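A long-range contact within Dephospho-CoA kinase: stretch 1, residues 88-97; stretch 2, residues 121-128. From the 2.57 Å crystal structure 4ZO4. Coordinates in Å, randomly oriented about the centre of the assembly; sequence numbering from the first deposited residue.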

# COMPACT_ATOMS: atom_id res chain seq x y z
N LEU A 88 9.29 -10.43 -7.04
CA LEU A 88 9.46 -11.62 -6.24
C LEU A 88 8.10 -12.17 -5.76
O LEU A 88 7.78 -13.36 -5.93
N GLU A 89 7.29 -11.29 -5.18
CA GLU A 89 5.95 -11.68 -4.77
C GLU A 89 5.20 -12.37 -5.91
O GLU A 89 4.69 -13.46 -5.71
N ASN A 90 5.17 -11.78 -7.10
CA ASN A 90 4.40 -12.35 -8.18
C ASN A 90 5.08 -13.58 -8.74
O ASN A 90 4.45 -14.52 -9.24
N PHE A 91 6.39 -13.62 -8.63
CA PHE A 91 7.10 -14.83 -9.01
C PHE A 91 6.77 -16.03 -8.15
O PHE A 91 6.62 -17.12 -8.69
N THR A 92 6.68 -15.84 -6.83
CA THR A 92 6.67 -16.95 -5.87
C THR A 92 5.27 -17.40 -5.50
O THR A 92 5.00 -18.57 -5.37
N HIS A 93 4.37 -16.44 -5.32
CA HIS A 93 3.02 -16.72 -4.88
C HIS A 93 2.34 -17.90 -5.58
O HIS A 93 1.87 -18.81 -4.90
N PRO A 94 2.25 -17.88 -6.92
CA PRO A 94 1.57 -19.05 -7.52
C PRO A 94 2.34 -20.39 -7.35
O PRO A 94 1.72 -21.47 -7.27
N LYS A 95 3.66 -20.32 -7.26
CA LYS A 95 4.50 -21.51 -7.05
C LYS A 95 4.36 -22.06 -5.66
O LYS A 95 4.37 -23.29 -5.46
N ILE A 96 4.24 -21.17 -4.69
CA ILE A 96 4.02 -21.61 -3.31
C ILE A 96 2.60 -22.21 -3.17
O ILE A 96 2.43 -23.33 -2.65
N ARG A 97 1.61 -21.48 -3.69
CA ARG A 97 0.21 -21.88 -3.70
C ARG A 97 -0.05 -23.26 -4.32
O ARG A 97 -0.87 -24.02 -3.82
N PHE A 121 0.47 -14.29 8.76
CA PHE A 121 0.20 -13.38 7.61
C PHE A 121 0.84 -13.86 6.30
O PHE A 121 1.46 -13.10 5.60
N PHE A 122 0.63 -15.12 5.96
CA PHE A 122 1.27 -15.74 4.82
C PHE A 122 0.51 -15.29 3.63
O PHE A 122 -0.68 -15.09 3.72
N GLU A 123 1.20 -15.23 2.51
CA GLU A 123 0.76 -14.46 1.38
C GLU A 123 0.07 -15.24 0.27
O GLU A 123 -0.95 -14.80 -0.27
N SER A 124 0.63 -16.38 -0.10
CA SER A 124 0.40 -16.91 -1.46
C SER A 124 -1.02 -17.36 -1.85
O SER A 124 -1.21 -18.01 -2.88
N GLY A 125 -2.02 -16.97 -1.07
CA GLY A 125 -3.42 -17.21 -1.41
C GLY A 125 -4.27 -17.08 -0.17
O GLY A 125 -3.76 -16.85 0.93
N ALA A 126 -5.59 -17.23 -0.36
CA ALA A 126 -6.55 -17.23 0.74
C ALA A 126 -6.85 -18.68 1.13
O ALA A 126 -7.69 -19.34 0.52
N TYR A 127 -6.15 -19.16 2.16
CA TYR A 127 -6.18 -20.57 2.55
C TYR A 127 -7.33 -20.96 3.48
O TYR A 127 -7.45 -22.12 3.87
N GLU A 128 -8.20 -20.01 3.81
CA GLU A 128 -9.29 -20.26 4.77
C GLU A 128 -10.35 -21.22 4.20
O GLU A 128 -11.06 -21.90 4.95

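The single hydrogen bond between the helix of residues 88-97 and the irregular segment 121-128 is very short: His93 NE2 donates to Glu123 OE1 across 2.5 Å, with an N-H...O angle of 160°. The carboxylate oxygen lies near the plane of the imidazole, at its edge, where the N-H can point straight at it. Glu123 directs its CA-to-CB bond toward the helix and extends in an m, t conformation. That of His93 leaves sideways, but chi1 m carries the ring closer to its partner. Glu89, one turn earlier and also m, t, brings a second carboxylate near: Glu89 OE2 and Glu123 OE2 are 4.3 Å apart, a pairing of like charges; both oxygens are hydrogen-bonded elsewhere in the structure.

Ser124, buried and m, sits where the backbones come closest, with Ser124 CA 4.3 Å from His93 CA. Its hydroxyl, hydrogen-bonded elsewhere, packs tightly against the helix, with OG 3.2 Å from His93 CA and 3.3 Å from Ile96 CD1. Ile96 (m, t) points toward the segment and also supplies the apolar contact, its CG2 4.0 Å from CE1 of the t rotamer of Phe122.

Arg97 has the most surface covered here. Its CA-to-CB bond runs sideways, but the t, p, t chain reaches along the segment, placing CD 3.1 Å from Ser124 O and NH1 3.4 Å from Gly125 CA. An ideal CB on Gly125 would lie 2.2 Å from Arg97 NH1, and the backbone angles there independently call for glycine. NH1 also lies over one face of the Tyr127 ring (chi1 m), 3.6 Å from Tyr127 CD1, in an off-centre cation-pi arrangement with Arg97 CZ 4.8 Å from the ring centroid. The 3.3 Å approach of Arg97 NH1 to Ala126 N is no hydrogen bond, since both atoms are donors.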

# COMPACT_ATOMS: atom_id res chain seq x y z
CB LEU A 88 10.36 -11.36 -5.06
CG LEU A 88 10.83 -12.70 -4.46
CD1 LEU A 88 11.67 -13.48 -5.47
CD2 LEU A 88 11.62 -12.43 -3.18
CB GLU A 89 5.15 -10.48 -4.27
CG GLU A 89 5.63 -9.91 -2.93
CD GLU A 89 5.15 -8.47 -2.67
OE1 GLU A 89 4.45 -7.87 -3.54
OE2 GLU A 89 5.50 -7.90 -1.60
CB ASN A 90 4.17 -11.33 -9.28
CG ASN A 90 3.51 -11.93 -10.49
OD1 ASN A 90 2.31 -12.15 -10.50
ND2 ASN A 90 4.29 -12.19 -11.52
CB PHE A 91 8.59 -14.60 -8.93
CG PHE A 91 9.40 -15.66 -9.60
CD1 PHE A 91 9.48 -15.73 -10.98
CD2 PHE A 91 10.10 -16.57 -8.85
CE1 PHE A 91 10.25 -16.72 -11.60
CE2 PHE A 91 10.87 -17.56 -9.44
CZ PHE A 91 10.96 -17.62 -10.81
CB THR A 92 7.36 -16.55 -4.56
OG1 THR A 92 6.82 -15.31 -4.08
CG2 THR A 92 8.84 -16.37 -4.75
CB HIS A 93 2.12 -15.48 -4.96
CG HIS A 93 2.44 -14.41 -3.96
ND1 HIS A 93 1.84 -13.16 -3.99
CD2 HIS A 93 3.27 -14.40 -2.89
CE1 HIS A 93 2.28 -12.44 -2.97
NE2 HIS A 93 3.17 -13.16 -2.30
CB PRO A 94 1.45 -18.66 -8.98
CG PRO A 94 2.50 -17.59 -9.21
CD PRO A 94 2.60 -16.86 -7.92
CB LYS A 95 5.97 -21.18 -7.30
CG LYS A 95 6.29 -21.02 -8.76
CD LYS A 95 7.64 -20.34 -8.95
CE LYS A 95 7.95 -20.07 -10.43
NZ LYS A 95 7.39 -18.78 -10.94
CB ILE A 96 4.28 -20.48 -2.29
CG1 ILE A 96 5.68 -19.83 -2.46
CG2 ILE A 96 4.25 -21.06 -0.90
CD1 ILE A 96 5.88 -18.49 -1.75
CB ARG A 97 -0.59 -20.82 -4.45
CG ARG A 97 -2.09 -21.09 -4.64
CD ARG A 97 -2.93 -20.54 -3.49
NE ARG A 97 -4.33 -20.95 -3.59
CZ ARG A 97 -5.22 -20.83 -2.61
NH1 ARG A 97 -4.88 -20.32 -1.43
NH2 ARG A 97 -6.47 -21.23 -2.80
CB PHE A 121 0.62 -11.95 7.95
CG PHE A 121 -0.11 -11.37 9.13
CD1 PHE A 121 0.38 -11.56 10.42
CD2 PHE A 121 -1.27 -10.63 8.94
CE1 PHE A 121 -0.29 -11.04 11.50
CE2 PHE A 121 -1.94 -10.11 10.02
CZ PHE A 121 -1.45 -10.32 11.30
CB PHE A 122 1.15 -17.25 4.91
CG PHE A 122 2.22 -18.01 4.16
CD1 PHE A 122 1.87 -18.94 3.22
CD2 PHE A 122 3.56 -17.83 4.46
CE1 PHE A 122 2.84 -19.67 2.57
CE2 PHE A 122 4.54 -18.55 3.80
CZ PHE A 122 4.18 -19.47 2.85
CB GLU A 123 1.97 -13.74 0.78
CG GLU A 123 2.38 -12.49 1.54
CD GLU A 123 3.42 -11.66 0.80
OE1 GLU A 123 3.99 -12.13 -0.22
OE2 GLU A 123 3.69 -10.53 1.24
CB SER A 124 1.42 -18.00 -1.75
OG SER A 124 2.71 -17.42 -1.76
CB ALA A 126 -7.82 -16.51 0.34
CB TYR A 127 -4.84 -20.95 3.20
CG TYR A 127 -3.64 -20.81 2.27
CD1 TYR A 127 -3.28 -21.84 1.39
CD2 TYR A 127 -2.84 -19.65 2.27
CE1 TYR A 127 -2.18 -21.72 0.55
CE2 TYR A 127 -1.74 -19.52 1.42
CZ TYR A 127 -1.42 -20.56 0.57
OH TYR A 127 -0.34 -20.44 -0.26
CB GLU A 128 -9.99 -18.96 5.21
CG GLU A 128 -9.11 -17.72 5.35
CD GLU A 128 -9.27 -16.73 4.21
OE1 GLU A 128 -10.42 -16.39 3.87
OE2 GLU A 128 -8.23 -16.29 3.66